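PDB 6ORI: EF0056 from Enterococcus faecalis, which is a surface protein of unknown molecular function, whose immunoglobulin-like N-terminal region binds calcium and which is probably linked to biofilm formation. Local coordinates for residues N49-E54 with G140-E145; E83-D88 with R98-I103; D229-T234 with S298-A303; H283-D288 with V341-L346. All blocks are in the same frame, centred on the assembly; numbering follows the deposited sequence.

Contact 1 of 4, residues N49-E54 with G140-E145; sequences NTIDFE and GVITFE
F53 lays its ring flat over the backbone of G140, and this is a tightly packed part of the contact. CA of G140 stands 3.5 Å from the centroid of the F53 ring, a CH-pi contact over the face, and G140 has no side chain to hold the ring off. A chi1 of 70° puts CG of F53 between the backbone N and the carbonyl carbon, and the ring beyond it lies over G140; beside it CE2 of F53 meets CG1 of I142 at 3.8 Å. On the same buried side, CD1 of I51 packs on CE1 of F144 at 3.7 Å, with L148 and I151 of helix 148-155 closing over this end. The other side of the sheet is looser and more open to solvent: methyl CG2 of T50 touches CG1 of V141 at 3.7 Å, and D52 runs beside V141 with only OD1 near CG2. At the end of the ladder N49 grips F144 twice: its O accepts from F144 N, and its ND2 donates to F144 O at 2.9 Å, in the carbonyl plane. An antiparallel pair with I51, F53, I142 and F144 packed on one side and T50, D52 and V141 on the other is consistent with an immunoglobulin-like sandwich.

Contact 2 of 4, residues E83-D88 with R98-I103; sequences EKIQVD and RTFVRI
I85 puts its methyl CG2 against the F100 ring, 3.7 Å from CD2, while V87 reaches the same ring with CG1 at 4.0 Å from CE2. The two residues sit on one side of a beta hairpin, strands 82-87 and 98-104, and share the ring between them. CG1 of V87 lies between its backbone N and carbonyl carbon (chi1 69°), the branch that touches F100. Beyond the hairpin, W114 and V116 of strand 113-117 and L72 of strand 68-74 also pack on F100, making this the buried side. V87 and R98 pair through both backbone bonds, and F100 N adds a third to O of I85. Past F100 the strands part. The second bond of that pair is replaced by a water that accepts from N of I85 and donates to O of F100. On the outward side Q86 extends across T99, its NE2 3.6 Å from OG1, while its OE1 is held by R97. The R98 chain bends at chi2 and its end leads away from 83-88, where NE bonds to O of G124. R102 reaches back toward E83, and a second water, only weakly bonded to O of E83, accepts from its NH1 at 2.9 Å, in the guanidinium plane.

Contact 3 of 4, residues D229-T234 with S298-A303; sequences DGSGST and SGKKVA
D229 opens the contact by leaning its carboxylate toward K300, OD2 lying 3.7 Å from CG of the lysine. It is the aliphatic part of K300 that is met: the chain bends at chi2 and chi3, and NZ stays 6.7 Å from OD2, so any attraction between the charges is probably weak. The backbone of D229 is tied to the other segment by a water that accepts from its N and donates to O of G299. OD1 takes two bonds from S231, one from N at 2.9 Å and one from OG at 2.7 Å, and a further one from OG1 of T227 just before the segment. Both S231 donors approach from the same face of the carboxylate, and the bond from N closes an Asx turn. G230, at the outside of that turn, has backbone angles suited to glycine. S231 then carries the direct bond between the segments. Its OG lies between the backbone N and the carbonyl carbon (chi1 69°), gives its proton to OD1 and accepts from N of K301 at 2.9 Å, with a nearly straight N-H...O angle of 164°. The aspartate thus positions the hydroxyl that receives the strand's N-H. CD of K301 passes 3.4 Å from O of S231 before NZ continues to a salt bridge with D304. At G232 the backbone comes close enough for CA to rest on CB of K301, at 3.9 Å. This loop, between strands 211-221 and 239-248, runs along the outer edge of 300-304, one of the two outermost strands of the five-stranded sheet, whose other edge pairs with strand 277-284.

Contact 4 of 4, residues H283-D288 with V341-L346; sequences HMVQAD and VVRYVL
H283 and R343 form an antiparallel hydrogen-bonded pair with unequal bonds: N of H283 to O of R343 is 2.8 Å and nearly straight, whereas N of R343 to O of H283 is a weak 3.3 Å. Beyond that pair the backbones separate, and two waters fill in. One accepts from N of V285 and donates to O of V341; the other donates to O of V285 and accepts from N of V341, so the pair is bridged twice through solvent instead of bonding directly.

The side chains stay in touch where the backbones part. CG1 of V285 packs on CB of V341 at 4.0 Å, while its other methyl, CG2, sits over one face of the R343 guanidinium, 3.7 Å above the plane and toward the rim. Two residues along the strand, V345 sets CG2 over one face of the H283 imidazole, a CH-pi contact of 3.7 Å to the centroid. The ring and the guanidinium, turned 67° apart, share one water lying in both planes, 2.8 Å from ND1 and 2.8 Å from NH1. The stronger partners are outside: NE2 of H283 bonds to OE1 of Q281, and NE of R343 makes a salt bridge with D243. ND1 and NE2 of H283, and NE and NH1 of R343, thus each have a partner. The pair joins two neighbouring strands, 277-284 and 340-348, of the five-stranded antiparallel sheet, with 340-348 in the middle, in what is probably a second immunoglobulin-like domain.

From the N terminus, contact 1 closes a long loop by pairing strand 50-59 with strand 135-144, and contact 2, a short hairpin, falls wholly within that span. The two touch, since strand 82-87 of contact 2 is the other neighbour of strand 135-144, so together they tie four strands of the ten-stranded sheet. The chain then passes to the other side of its centre, about 41 Å from contact 1 to contact 3 between centres. Contact 3 closes the span from 234 to 298 and contact 4 that from 288 to 341; they cross, and touch both at strands 277-284 and 300-304 and where G232 meets H283, joining the loop after strand 211-221 to the five-stranded sheet.

Contact 1 of 4, residues N49-E54 with G140-E145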
# COMPACT_ATOMS: atom_id res chain seq x y z
N ASN A 49 17.12 -2.55 18.35
CA ASN A 49 16.62 -1.18 18.18
C ASN A 49 16.55 -0.74 16.74
O ASN A 49 16.65 0.45 16.44
CB ASN A 49 17.47 -0.18 18.97
CG ASN A 49 18.83 0.02 18.38
OD1 ASN A 49 19.47 -0.91 17.87
ND2 ASN A 49 19.30 1.24 18.43
N THR A 50 16.39 -1.69 15.83
CA THR A 50 16.34 -1.37 14.41
C THR A 50 15.17 -2.02 13.67
O THR A 50 14.74 -3.13 13.99
CB THR A 50 17.66 -1.75 13.69
OG1 THR A 50 17.96 -3.14 13.93
CG2 THR A 50 18.80 -0.89 14.17
N ILE A 51 14.70 -1.32 12.65
CA ILE A 51 13.79 -1.91 11.67
C ILE A 51 14.45 -1.80 10.30
O ILE A 51 14.76 -0.70 9.85
CB ILE A 51 12.42 -1.22 11.66
CG1 ILE A 51 11.70 -1.43 12.99
CG2 ILE A 51 11.55 -1.70 10.47
CD1 ILE A 51 10.42 -0.63 13.14
N ASP A 52 14.65 -2.94 9.64
CA ASP A 52 15.20 -2.97 8.30
C ASP A 52 14.09 -2.72 7.28
O ASP A 52 12.94 -3.14 7.51
CB ASP A 52 15.85 -4.33 8.00
CG ASP A 52 17.13 -4.58 8.78
OD1 ASP A 52 17.64 -3.68 9.49
OD2 ASP A 52 17.64 -5.71 8.64
N PHE A 53 14.43 -2.10 6.15
CA PHE A 53 13.44 -1.83 5.11
C PHE A 53 14.11 -1.66 3.76
O PHE A 53 15.32 -1.48 3.69
CB PHE A 53 12.56 -0.59 5.43
CG PHE A 53 13.30 0.75 5.37
CD1 PHE A 53 13.38 1.49 4.20
CD2 PHE A 53 13.92 1.24 6.50
CE1 PHE A 53 14.06 2.69 4.18
CE2 PHE A 53 14.58 2.45 6.49
CZ PHE A 53 14.66 3.17 5.34
N GLU A 54 13.31 -1.67 2.71
CA GLU A 54 13.72 -1.26 1.37
C GLU A 54 12.68 -0.29 0.85
O GLU A 54 11.52 -0.27 1.31
CB GLU A 54 13.79 -2.44 0.40
CG GLU A 54 14.75 -3.51 0.83
CD GLU A 54 14.90 -4.64 -0.18
OE1 GLU A 54 13.90 -5.03 -0.84
OE2 GLU A 54 16.02 -5.14 -0.29
N GLY A 140 17.86 -0.28 4.02
CA GLY A 140 17.28 0.74 4.87
C GLY A 140 17.28 0.30 6.31
O GLY A 140 17.01 -0.85 6.61
N VAL A 141 17.55 1.23 7.21
CA VAL A 141 17.54 0.96 8.64
C VAL A 141 16.95 2.17 9.35
O VAL A 141 17.43 3.29 9.19
CB VAL A 141 18.96 0.67 9.22
CG1 VAL A 141 18.86 0.40 10.71
CG2 VAL A 141 19.61 -0.50 8.54
N ILE A 142 15.89 1.93 10.12
CA ILE A 142 15.41 2.88 11.12
C ILE A 142 16.05 2.50 12.43
O ILE A 142 15.88 1.39 12.92
CB ILE A 142 13.89 2.84 11.28
CG1 ILE A 142 13.15 3.09 9.95
CG2 ILE A 142 13.46 3.89 12.33
CD1 ILE A 142 11.65 2.76 10.01
N THR A 143 16.79 3.43 13.02
CA THR A 143 17.48 3.19 14.29
C THR A 143 16.78 3.98 15.40
O THR A 143 16.61 5.18 15.28
CB THR A 143 18.95 3.64 14.19
OG1 THR A 143 19.62 2.88 13.20
CG2 THR A 143 19.68 3.45 15.51
N PHE A 144 16.47 3.30 16.50
CA PHE A 144 15.73 3.87 17.62
C PHE A 144 16.61 4.16 18.83
O PHE A 144 17.66 3.55 18.98
CB PHE A 144 14.57 2.93 18.03
CG PHE A 144 13.46 2.80 16.99
CD1 PHE A 144 13.55 1.87 15.99
CD2 PHE A 144 12.35 3.63 17.03
CE1 PHE A 144 12.52 1.77 15.03
CE2 PHE A 144 11.34 3.51 16.10
CZ PHE A 144 11.44 2.59 15.08
N GLU A 145 16.14 5.06 19.69
CA GLU A 145 16.84 5.42 20.93
C GLU A 145 16.84 4.31 21.96
O GLU A 145 17.71 4.28 22.84
CB GLU A 145 16.15 6.62 21.57
CG GLU A 145 16.22 7.88 20.77
CD GLU A 145 15.38 9.00 21.38
OE1 GLU A 145 14.39 8.70 22.09
OE2 GLU A 145 15.71 10.18 21.14

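Contact 2 of 4, residues E83-D88 with R98-I103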
# COMPACT_ATOMS: atom_id res chain seq x y z
N GLU A 83 16.04 7.82 16.15
CA GLU A 83 17.26 8.61 16.14
C GLU A 83 17.77 8.90 14.75
O GLU A 83 18.22 10.01 14.48
CB GLU A 83 18.36 7.92 16.94
CG GLU A 83 19.64 8.77 16.94
CD GLU A 83 20.66 8.37 17.99
OE1 GLU A 83 20.29 7.77 19.02
OE2 GLU A 83 21.85 8.67 17.76
N LYS A 84 17.72 7.92 13.86
CA LYS A 84 18.32 8.04 12.55
C LYS A 84 17.61 7.10 11.58
O LYS A 84 17.18 6.02 11.98
CB LYS A 84 19.82 7.67 12.70
CG LYS A 84 20.63 7.39 11.46
CD LYS A 84 22.09 6.97 11.85
CE LYS A 84 22.18 5.76 12.83
NZ LYS A 84 23.61 5.28 13.14
N ILE A 85 17.49 7.51 10.31
CA ILE A 85 17.00 6.64 9.24
C ILE A 85 17.95 6.81 8.07
O ILE A 85 18.22 7.95 7.65
CB ILE A 85 15.58 7.01 8.81
CG1 ILE A 85 14.63 7.04 10.01
CG2 ILE A 85 15.12 6.03 7.74
CD1 ILE A 85 13.20 7.35 9.65
N GLN A 86 18.46 5.70 7.54
CA GLN A 86 19.34 5.71 6.38
C GLN A 86 18.95 4.61 5.42
O GLN A 86 18.25 3.66 5.79
CB GLN A 86 20.81 5.51 6.77
CG GLN A 86 21.40 6.58 7.66
CD GLN A 86 22.87 6.35 7.90
OE1 GLN A 86 23.40 5.31 7.51
NE2 GLN A 86 23.55 7.32 8.49
N VAL A 87 19.39 4.74 4.17
CA VAL A 87 19.13 3.74 3.13
C VAL A 87 20.16 3.91 2.04
O VAL A 87 20.67 5.01 1.86
CB VAL A 87 17.69 3.89 2.57
CG1 VAL A 87 17.53 5.17 1.77
CG2 VAL A 87 17.31 2.70 1.71
N ASP A 88 20.48 2.84 1.31
CA ASP A 88 21.39 2.95 0.19
C ASP A 88 20.60 3.36 -1.05
O ASP A 88 19.46 2.95 -1.21
CB ASP A 88 22.09 1.63 -0.08
CG ASP A 88 23.10 1.24 0.98
OD1 ASP A 88 23.51 2.11 1.78
OD2 ASP A 88 23.50 0.05 0.97
N ARG A 98 22.49 7.13 1.92
CA ARG A 98 21.71 8.35 2.14
C ARG A 98 21.09 8.37 3.52
O ARG A 98 20.78 7.34 4.10
CB ARG A 98 20.58 8.48 1.13
CG ARG A 98 20.99 8.31 -0.31
CD ARG A 98 22.07 9.25 -0.76
NE ARG A 98 22.14 9.21 -2.22
CZ ARG A 98 23.20 9.51 -2.96
NH1 ARG A 98 24.33 9.89 -2.39
NH2 ARG A 98 23.11 9.45 -4.28
N THR A 99 20.90 9.59 4.03
CA THR A 99 20.19 9.83 5.28
C THR A 99 18.83 10.42 4.97
O THR A 99 18.70 11.30 4.12
CB THR A 99 21.01 10.77 6.17
OG1 THR A 99 22.20 10.09 6.56
CG2 THR A 99 20.24 11.14 7.44
N PHE A 100 17.80 9.90 5.61
CA PHE A 100 16.47 10.51 5.57
C PHE A 100 16.50 11.64 6.61
O PHE A 100 16.78 11.38 7.78
CB PHE A 100 15.43 9.48 5.98
CG PHE A 100 14.71 8.79 4.87
CD1 PHE A 100 13.57 9.36 4.35
CD2 PHE A 100 15.10 7.55 4.39
CE1 PHE A 100 12.83 8.74 3.35
CE2 PHE A 100 14.34 6.93 3.38
CZ PHE A 100 13.23 7.54 2.87
N VAL A 101 16.26 12.88 6.21
CA VAL A 101 16.36 14.04 7.10
C VAL A 101 15.03 14.31 7.75
O VAL A 101 14.01 14.38 7.06
CB VAL A 101 16.82 15.27 6.28
CG1 VAL A 101 16.75 16.56 7.09
CG2 VAL A 101 18.21 15.05 5.74
N ARG A 102 15.02 14.50 9.05
CA ARG A 102 13.79 14.75 9.76
C ARG A 102 13.32 16.18 9.55
O ARG A 102 14.11 17.13 9.60
CB ARG A 102 13.96 14.44 11.24
CG ARG A 102 12.65 14.30 11.96
CD ARG A 102 12.86 13.65 13.32
NE ARG A 102 11.59 13.41 13.98
CZ ARG A 102 11.43 12.63 15.04
NH1 ARG A 102 12.46 11.98 15.58
NH2 ARG A 102 10.22 12.51 15.57
N ILE A 103 12.04 16.36 9.31
CA ILE A 103 11.45 17.68 9.18
C ILE A 103 11.00 18.16 10.57
O ILE A 103 10.41 17.40 11.34
CB ILE A 103 10.26 17.64 8.19
CG1 ILE A 103 10.76 17.26 6.79
CG2 ILE A 103 9.54 18.98 8.17
CD1 ILE A 103 9.67 16.97 5.80
O HOH W 1 15.32 11.88 15.01
O HOH W 2 17.83 10.38 10.08

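Contact 3 of 4, residues D229-T234 with S298-A303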
# COMPACT_ATOMS: atom_id res chain seq x y z
N ASP A 229 -17.45 5.55 -17.44
CA ASP A 229 -18.47 4.90 -18.26
C ASP A 229 -19.79 4.55 -17.54
O ASP A 229 -20.72 4.03 -18.17
CB ASP A 229 -17.90 3.67 -18.99
CG ASP A 229 -17.45 2.56 -18.05
OD1 ASP A 229 -17.81 2.57 -16.86
OD2 ASP A 229 -16.74 1.65 -18.53
N GLY A 230 -19.89 4.84 -16.25
CA GLY A 230 -21.08 4.51 -15.49
C GLY A 230 -21.19 3.08 -14.98
O GLY A 230 -22.08 2.78 -14.20
N SER A 231 -20.24 2.22 -15.37
CA SER A 231 -20.33 0.80 -15.02
C SER A 231 -20.13 0.53 -13.52
O SER A 231 -20.77 -0.35 -12.94
CB SER A 231 -19.33 -0.02 -15.84
OG SER A 231 -17.97 0.25 -15.48
N GLY A 232 -19.24 1.30 -12.90
CA GLY A 232 -18.90 1.11 -11.50
C GLY A 232 -19.37 2.27 -10.64
O GLY A 232 -19.49 3.39 -11.15
N SER A 233 -19.63 2.01 -9.36
CA SER A 233 -20.18 3.03 -8.48
C SER A 233 -19.99 2.69 -7.02
O SER A 233 -19.75 1.55 -6.67
CB SER A 233 -21.67 3.22 -8.77
OG SER A 233 -22.29 1.96 -8.94
N THR A 234 -20.14 3.67 -6.13
CA THR A 234 -19.93 3.44 -4.69
C THR A 234 -21.16 3.17 -3.81
O THR A 234 -21.04 2.82 -2.63
CB THR A 234 -19.24 4.64 -4.06
OG1 THR A 234 -19.91 5.86 -4.42
CG2 THR A 234 -17.82 4.71 -4.58
N SER A 298 -11.55 6.53 -13.37
CA SER A 298 -10.74 5.94 -14.43
C SER A 298 -10.97 4.43 -14.58
O SER A 298 -10.69 3.85 -15.63
CB SER A 298 -9.25 6.20 -14.15
OG SER A 298 -8.98 7.60 -14.06
N GLY A 299 -11.48 3.80 -13.54
CA GLY A 299 -11.66 2.36 -13.54
C GLY A 299 -12.83 1.94 -14.39
O GLY A 299 -13.56 2.77 -14.92
N LYS A 300 -13.00 0.63 -14.52
CA LYS A 300 -14.14 0.03 -15.21
C LYS A 300 -14.58 -1.17 -14.39
O LYS A 300 -13.73 -1.97 -13.97
CB LYS A 300 -13.72 -0.39 -16.62
CG LYS A 300 -14.69 -1.26 -17.37
CD LYS A 300 -13.96 -2.41 -18.06
CE LYS A 300 -12.95 -1.92 -19.09
NZ LYS A 300 -12.06 -3.02 -19.54
N LYS A 301 -15.87 -1.34 -14.16
CA LYS A 301 -16.34 -2.51 -13.42
C LYS A 301 -16.25 -3.75 -14.29
O LYS A 301 -16.71 -3.74 -15.43
CB LYS A 301 -17.78 -2.33 -12.94
CG LYS A 301 -18.29 -3.52 -12.16
CD LYS A 301 -19.70 -3.27 -11.65
CE LYS A 301 -20.26 -4.46 -10.95
NZ LYS A 301 -21.13 -5.19 -11.89
N VAL A 302 -15.62 -4.79 -13.75
CA VAL A 302 -15.45 -6.03 -14.48
C VAL A 302 -16.14 -7.22 -13.83
O VAL A 302 -16.30 -8.24 -14.50
CB VAL A 302 -13.97 -6.35 -14.72
CG1 VAL A 302 -13.36 -5.32 -15.65
CG2 VAL A 302 -13.18 -6.45 -13.41
N ALA A 303 -16.55 -7.12 -12.58
CA ALA A 303 -17.27 -8.22 -11.93
C ALA A 303 -18.00 -7.81 -10.69
O ALA A 303 -17.59 -6.88 -10.00
CB ALA A 303 -16.32 -9.34 -11.58
O HOH W 3 -14.89 4.12 -17.07

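Contact 4 of 4, residues H283-D288 with V341-L346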
# COMPACT_ATOMS: atom_id res chain seq x y z
N HIS A 283 -13.01 -3.65 -9.99
CA HIS A 283 -12.71 -2.74 -11.08
C HIS A 283 -11.35 -3.02 -11.66
O HIS A 283 -10.40 -3.32 -10.92
CB HIS A 283 -12.73 -1.28 -10.61
CG HIS A 283 -14.08 -0.77 -10.21
ND1 HIS A 283 -14.34 0.57 -10.00
CD2 HIS A 283 -15.25 -1.42 -9.99
CE1 HIS A 283 -15.61 0.72 -9.65
NE2 HIS A 283 -16.19 -0.47 -9.65
N MET A 284 -11.24 -2.85 -12.96
CA MET A 284 -9.98 -2.86 -13.67
C MET A 284 -9.44 -1.45 -13.70
O MET A 284 -10.18 -0.51 -14.02
CB MET A 284 -10.19 -3.38 -15.08
CG MET A 284 -8.91 -3.42 -15.89
SD MET A 284 -9.10 -4.00 -17.58
CE MET A 284 -9.26 -5.76 -17.31
N VAL A 285 -8.16 -1.31 -13.37
CA VAL A 285 -7.47 -0.02 -13.30
C VAL A 285 -6.17 -0.14 -14.11
O VAL A 285 -5.59 -1.20 -14.21
CB VAL A 285 -7.15 0.31 -11.82
CG1 VAL A 285 -6.43 1.65 -11.70
CG2 VAL A 285 -8.43 0.33 -10.98
N GLN A 286 -5.70 0.98 -14.63
CA GLN A 286 -4.51 0.99 -15.47
C GLN A 286 -3.48 1.97 -14.96
O GLN A 286 -3.80 3.13 -14.65
CB GLN A 286 -4.93 1.34 -16.89
CG GLN A 286 -6.34 0.89 -17.19
CD GLN A 286 -6.51 0.39 -18.60
OE1 GLN A 286 -6.05 1.01 -19.55
NE2 GLN A 286 -7.18 -0.75 -18.74
N ALA A 287 -2.24 1.50 -14.85
CA ALA A 287 -1.09 2.36 -14.57
C ALA A 287 -0.60 2.97 -15.88
O ALA A 287 0.14 2.33 -16.63
CB ALA A 287 0.04 1.54 -13.90
N ASP A 288 -1.00 4.21 -16.15
CA ASP A 288 -0.69 4.86 -17.42
C ASP A 288 0.81 5.10 -17.57
O ASP A 288 1.48 5.41 -16.59
CB ASP A 288 -1.42 6.21 -17.53
CG ASP A 288 -2.85 6.15 -17.04
OD1 ASP A 288 -3.05 6.13 -15.81
OD2 ASP A 288 -3.77 6.13 -17.89
N VAL A 341 -2.80 -2.52 -10.54
CA VAL A 341 -3.74 -2.16 -9.48
C VAL A 341 -5.03 -2.93 -9.72
O VAL A 341 -5.61 -2.83 -10.81
CB VAL A 341 -4.02 -0.65 -9.43
CG1 VAL A 341 -5.07 -0.32 -8.39
CG2 VAL A 341 -2.75 0.11 -9.11
N VAL A 342 -5.45 -3.68 -8.71
CA VAL A 342 -6.73 -4.40 -8.67
C VAL A 342 -7.55 -3.66 -7.65
O VAL A 342 -7.11 -3.49 -6.52
CB VAL A 342 -6.52 -5.87 -8.25
CG1 VAL A 342 -7.85 -6.61 -8.19
CG2 VAL A 342 -5.56 -6.57 -9.23
N ARG A 343 -8.74 -3.21 -8.02
CA ARG A 343 -9.55 -2.39 -7.14
C ARG A 343 -10.81 -3.14 -6.71
O ARG A 343 -11.54 -3.69 -7.55
CB ARG A 343 -9.90 -1.07 -7.84
CG ARG A 343 -10.92 -0.25 -7.08
CD ARG A 343 -10.98 1.15 -7.63
NE ARG A 343 -9.71 1.84 -7.42
CZ ARG A 343 -9.23 2.83 -8.16
NH1 ARG A 343 -9.89 3.28 -9.20
NH2 ARG A 343 -8.04 3.35 -7.86
N TYR A 344 -11.09 -3.12 -5.41
CA TYR A 344 -12.30 -3.67 -4.85
C TYR A 344 -13.11 -2.56 -4.20
O TYR A 344 -12.57 -1.72 -3.44
CB TYR A 344 -11.97 -4.75 -3.82
CG TYR A 344 -11.13 -5.86 -4.38
CD1 TYR A 344 -11.67 -6.76 -5.29
CD2 TYR A 344 -9.81 -6.04 -4.00
CE1 TYR A 344 -10.94 -7.76 -5.82
CE2 TYR A 344 -9.05 -7.06 -4.53
CZ TYR A 344 -9.63 -7.93 -5.43
OH TYR A 344 -8.97 -8.97 -6.00
N VAL A 345 -14.39 -2.50 -4.53
CA VAL A 345 -15.30 -1.49 -4.01
C VAL A 345 -16.29 -2.16 -3.05
O VAL A 345 -17.13 -2.94 -3.49
CB VAL A 345 -16.04 -0.81 -5.16
CG1 VAL A 345 -16.97 0.24 -4.63
CG2 VAL A 345 -15.08 -0.21 -6.18
N LEU A 346 -16.18 -1.85 -1.77
CA LEU A 346 -17.00 -2.45 -0.72
C LEU A 346 -18.10 -1.47 -0.40
O LEU A 346 -17.88 -0.52 0.34
CB LEU A 346 -16.17 -2.73 0.54
CG LEU A 346 -14.83 -3.45 0.36
CD1 LEU A 346 -14.13 -3.63 1.69
CD2 LEU A 346 -15.04 -4.79 -0.28
O HOH W 4 -12.43 2.64 -10.30
O HOH W 5 -6.71 -4.08 -12.98
O HOH W 6 -3.48 -2.67 -13.46